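Local coordinates for packaging protein UL32 (PDB 6XF9) that probably directs newly made capsids to nuclear replication compartments for cleavage and packaging of viral DNA, and forms a zinc-binding pentameric ring, at residues D74-C79 with A399-G404; L129-F132 with C136-T139. All coordinates share one frame; numbering follows the deposited sequence.

Contact 1: residues D74-C79 with A399-G404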
loop_
_atom_site.group_PDB
_atom_site.type_symbol
_atom_site.label_atom_id
_atom_site.label_comp_id
_atom_site.label_asym_id
_atom_site.label_seq_id
_atom_site.Cartn_x
_atom_site.Cartn_y
_atom_site.Cartn_z
ATOM N N ASP D 74 37.730 -30.907 -29.557
ATOM C CA ASP D 74 37.487 -29.763 -30.430
ATOM C C ASP D 74 36.212 -29.042 -30.030
ATOM O O ASP D 74 36.148 -27.809 -30.085
ATOM C CB ASP D 74 37.421 -30.187 -31.902
ATOM C CG ASP D 74 38.757 -30.680 -32.435
ATOM O OD1 ASP D 74 39.793 -29.988 -32.242
ATOM O OD2 ASP D 74 38.749 -31.748 -33.089
ATOM N N TYR D 75 35.185 -29.797 -29.639
ATOM C CA TYR D 75 33.976 -29.168 -29.128
ATOM C C TYR D 75 34.284 -28.387 -27.857
ATOM O O TYR D 75 33.777 -27.277 -27.666
ATOM C CB TYR D 75 32.889 -30.218 -28.904
ATOM C CG TYR D 75 31.663 -29.730 -28.172
ATOM C CD1 TYR D 75 30.828 -28.747 -28.709
ATOM C CD2 TYR D 75 31.316 -30.279 -26.951
ATOM C CE1 TYR D 75 29.690 -28.307 -28.008
ATOM C CE2 TYR D 75 30.198 -29.857 -26.258
ATOM C CZ TYR D 75 29.385 -28.876 -26.773
ATOM O OH TYR D 75 28.266 -28.495 -26.026
ATOM N N ALA D 76 35.126 -28.943 -26.983
ATOM C CA ALA D 76 35.489 -28.241 -25.756
ATOM C C ALA D 76 36.293 -26.975 -26.025
ATOM O O ALA D 76 36.298 -26.071 -25.184
ATOM C CB ALA D 76 36.261 -29.158 -24.818
ATOM N N CYS D 77 37.016 -26.889 -27.148
ATOM C CA CYS D 77 37.683 -25.625 -27.469
ATOM C C CYS D 77 36.682 -24.565 -27.873
ATOM O O CYS D 77 36.788 -23.407 -27.454
ATOM C CB CYS D 77 38.695 -25.802 -28.585
ATOM S SG CYS D 77 40.196 -26.442 -27.996
ATOM N N LEU D 78 35.729 -24.937 -28.731
ATOM C CA LEU D 78 34.649 -24.029 -29.095
ATOM C C LEU D 78 33.949 -23.504 -27.852
ATOM O O LEU D 78 33.751 -22.292 -27.698
ATOM C CB LEU D 78 33.652 -24.752 -29.987
ATOM C CG LEU D 78 32.448 -23.911 -30.356
ATOM C CD1 LEU D 78 32.884 -22.594 -30.947
ATOM C CD2 LEU D 78 31.525 -24.688 -31.273
ATOM N N CYS D 79 33.597 -24.405 -26.931
ATOM C CA CYS D 79 32.972 -23.977 -25.689
ATOM C C CYS D 79 33.851 -22.980 -24.930
ATOM O O CYS D 79 33.376 -21.923 -24.509
ATOM C CB CYS D 79 32.638 -25.195 -24.836
ATOM S SG CYS D 79 31.354 -26.204 -25.596
ATOM N N ALA D 399 43.054 -30.706 -23.158
ATOM C CA ALA D 399 42.886 -31.805 -22.215
ATOM C C ALA D 399 42.125 -31.339 -20.985
ATOM O O ALA D 399 41.234 -32.035 -20.487
ATOM C CB ALA D 399 44.251 -32.352 -21.814
ATOM N N SER D 400 42.457 -30.147 -20.495
ATOM C CA SER D 400 41.795 -29.629 -19.309
ATOM C C SER D 400 40.334 -29.338 -19.619
ATOM O O SER D 400 39.430 -29.771 -18.889
ATOM C CB SER D 400 42.526 -28.368 -18.846
ATOM O OG SER D 400 42.100 -27.935 -17.567
ATOM N N ALA D 401 40.087 -28.655 -20.744
ATOM C CA ALA D 401 38.736 -28.255 -21.128
ATOM C C ALA D 401 37.876 -29.458 -21.485
ATOM O O ALA D 401 36.666 -29.451 -21.234
ATOM C CB ALA D 401 38.780 -27.285 -22.304
ATOM N N ALA D 402 38.456 -30.469 -22.147
ATOM C CA ALA D 402 37.689 -31.688 -22.395
ATOM C C ALA D 402 37.415 -32.467 -21.108
ATOM O O ALA D 402 36.340 -33.060 -20.972
ATOM C CB ALA D 402 38.414 -32.566 -23.411
ATOM N N ALA D 403 38.335 -32.432 -20.131
ATOM C CA ALA D 403 38.083 -32.992 -18.801
ATOM C C ALA D 403 37.162 -32.125 -17.958
ATOM O O ALA D 403 36.855 -32.492 -16.818
ATOM C CB ALA D 403 39.393 -33.184 -18.045
ATOM N N GLY D 404 36.700 -31.002 -18.503
ATOM C CA GLY D 404 35.761 -30.118 -17.852
ATOM C C GLY D 404 36.335 -29.133 -16.857
ATOM O O GLY D 404 35.554 -28.408 -16.223
#
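A76 meets A401 and A402 in a small, close helix-to-helix contact, where the middle of helix 71-83 passes the C-terminal end of helix 391-402. The methyl of A76 points toward the other helix and settles over its last turn: CB lies 3.6 Å from the carbonyl O of A401 and 3.7 Å from the backbone N of A402, so it rests on the peptide link between the two. The A401 methyl answers it, its CB 4.0 Å from the CB of A76 and equally near the backbone O of A76. A402 offers its CB from one flank, at 4.3 Å from the CB of A76. No hydrogen bond crosses, and with methyl groups as the touching side chains the backbones come close, A76 CA to A402 CA being 5.3 Å. This is alanine-mediated helix packing at a helix terminus: just beyond it G404, with phi 82°, closes helix 391-402 in a Schellman motif, its N weakly bonded to A401 O at 3.1 Å. Nearby, toward the start of helix 71-83, D74 OD1 forms a salt bridge with R398 of helix 391-402, while C77 packs on Y394 and R398.

Contact 2: residues L129-F132 with C136-T139. With ZN (zinc ion), chain O.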
loop_
_atom_site.group_PDB
_atom_site.type_symbol
_atom_site.label_atom_id
_atom_site.label_comp_id
_atom_site.label_asym_id
_atom_site.label_seq_id
_atom_site.Cartn_x
_atom_site.Cartn_y
_atom_site.Cartn_z
ATOM N N LEU D 129 21.078 -19.702 -27.422
ATOM C CA LEU D 129 20.633 -20.306 -26.168
ATOM C C LEU D 129 21.665 -21.296 -25.640
ATOM O O LEU D 129 21.934 -21.343 -24.429
ATOM C CB LEU D 129 19.270 -20.978 -26.361
ATOM C CG LEU D 129 18.020 -20.082 -26.390
ATOM C CD1 LEU D 129 16.780 -20.860 -26.790
ATOM C CD2 LEU D 129 17.807 -19.480 -25.003
ATOM N N HIS D 130 22.241 -22.115 -26.529
ATOM C CA HIS D 130 23.158 -23.160 -26.076
ATOM C C HIS D 130 24.515 -22.594 -25.676
ATOM O O HIS D 130 25.047 -22.923 -24.609
ATOM C CB HIS D 130 23.312 -24.237 -27.152
ATOM C CG HIS D 130 24.289 -25.310 -26.785
ATOM N ND1 HIS D 130 23.966 -26.353 -25.950
ATOM C CD2 HIS D 130 25.583 -25.499 -27.146
ATOM C CE1 HIS D 130 25.019 -27.136 -25.803
ATOM N NE2 HIS D 130 26.015 -26.637 -26.514
ATOM N N PHE D 131 25.084 -21.731 -26.506
ATOM C CA PHE D 131 26.453 -21.305 -26.278
ATOM C C PHE D 131 26.581 -20.027 -25.465
ATOM O O PHE D 131 27.660 -19.783 -24.904
ATOM C CB PHE D 131 27.171 -21.113 -27.614
ATOM C CG PHE D 131 27.494 -22.402 -28.314
ATOM C CD1 PHE D 131 28.471 -23.231 -27.825
ATOM C CD2 PHE D 131 26.808 -22.782 -29.453
ATOM C CE1 PHE D 131 28.763 -24.417 -28.451
ATOM C CE2 PHE D 131 27.096 -23.966 -30.078
ATOM C CZ PHE D 131 28.081 -24.788 -29.573
ATOM N N PHE D 132 25.537 -19.195 -25.386
ATOM C CA PHE D 132 25.715 -17.880 -24.764
ATOM C C PHE D 132 24.713 -17.538 -23.670
ATOM O O PHE D 132 25.114 -17.133 -22.577
ATOM C CB PHE D 132 25.689 -16.809 -25.846
ATOM C CG PHE D 132 26.823 -16.920 -26.799
ATOM C CD1 PHE D 132 28.046 -16.340 -26.498
ATOM C CD2 PHE D 132 26.696 -17.633 -27.976
ATOM C CE1 PHE D 132 29.122 -16.436 -27.370
ATOM C CE2 PHE D 132 27.760 -17.734 -28.855
ATOM C CZ PHE D 132 28.980 -17.135 -28.545
ATOM N N CYS D 136 25.084 -24.318 -21.884
ATOM C CA CYS D 136 24.860 -25.716 -21.509
ATOM C C CYS D 136 26.150 -26.443 -21.187
ATOM O O CYS D 136 26.105 -27.465 -20.496
ATOM C CB CYS D 136 24.136 -26.483 -22.610
ATOM S SG CYS D 136 22.582 -25.758 -23.135
ATOM N N PHE D 137 27.298 -25.929 -21.647
ATOM C CA PHE D 137 28.581 -26.623 -21.544
ATOM C C PHE D 137 29.307 -26.414 -20.225
ATOM O O PHE D 137 30.250 -27.160 -19.940
ATOM C CB PHE D 137 29.521 -26.180 -22.671
ATOM C CG PHE D 137 29.738 -24.700 -22.728
ATOM C CD1 PHE D 137 30.621 -24.075 -21.849
ATOM C CD2 PHE D 137 29.047 -23.924 -23.656
ATOM C CE1 PHE D 137 30.828 -22.704 -21.895
ATOM C CE2 PHE D 137 29.238 -22.547 -23.713
ATOM C CZ PHE D 137 30.130 -21.938 -22.826
ATOM N N LYS D 138 28.921 -25.412 -19.432
ATOM C CA LYS D 138 29.580 -25.162 -18.157
ATOM C C LYS D 138 29.433 -26.391 -17.271
ATOM O O LYS D 138 28.398 -27.063 -17.292
ATOM C CB LYS D 138 28.970 -23.935 -17.464
ATOM C CG LYS D 138 29.506 -22.590 -17.943
ATOM C CD LYS D 138 28.734 -21.449 -17.292
ATOM C CE LYS D 138 29.158 -21.273 -15.836
ATOM N NZ LYS D 138 28.619 -20.043 -15.185
ATOM N N THR D 139 30.487 -26.736 -16.535
ATOM C CA THR D 139 30.371 -27.839 -15.589
ATOM C C THR D 139 29.742 -27.294 -14.315
ATOM O O THR D 139 30.309 -26.408 -13.668
ATOM C CB THR D 139 31.719 -28.485 -15.300
ATOM O OG1 THR D 139 32.496 -27.578 -14.539
ATOM C CG2 THR D 139 32.457 -28.733 -16.627
HETATM ZN ZN ZN O . 22.214 -26.946 -25.059
#
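H130 and C136 share a zinc ion, the histidine through ND1 at 2.0 Å and the cysteine through SG at 2.3 Å; C52 and C55 supply the other two ligands of this three-cysteine, one-histidine site. The two ligand atoms, H130 ND1 and C136 SG, stand 3.2 Å apart, and the sulfur lies obliquely to the imidazole ring. The H130 ring swings away from the backbone N (chi1 177°), which brings ND1 to the metal, while NE2 on the far side of the ring is hydrogen-bonded to the hydroxyl of Y75, a second-shell contact that, with the zinc bond at ND1, would hold the ring's rotation. The backbone ties the same two residues: C136 N donates to H130 O, 3.1 Å away, in the carbonyl plane and with an N-H...O angle of 153°. Beyond the metal, F137 turns its ring back to the helix, its CE2 3.4 Å from F131 O, which lies at the ring edge near its plane. The same CE2 meets F131 CD1 at 4.2 Å, and the F131 ring in turn has H130 CD2 over the centre of one face. Helix 124-133 has a wider, pi-type turn at 129-132, and the loop toward helix 145-164 folds back against it, while helix 71-83 packs alongside, placing L78 and C82 against F131 and C79 against F137.

Overall arrangement
From the N terminus, the chain passes C52 and C55 before it enters helix 71-83, whose A76 will later meet helix 391-402. Contact 2 comes next and closes a short loop, only three residues separating 129-132 from 136-139. Contact 1 closes last, spanning 319 intervening residues, so the small zinc-held loop lies wholly within the large one and the two do not cross. Their centres lie about 12 Å apart, and helix 71-83 bridges them: A76 serves contact 1, while neighbouring residues of that helix reach contact 2. From the late segment, G404 also lies against T139. Together they join the N-terminal zinc site to a helix from late in the chain.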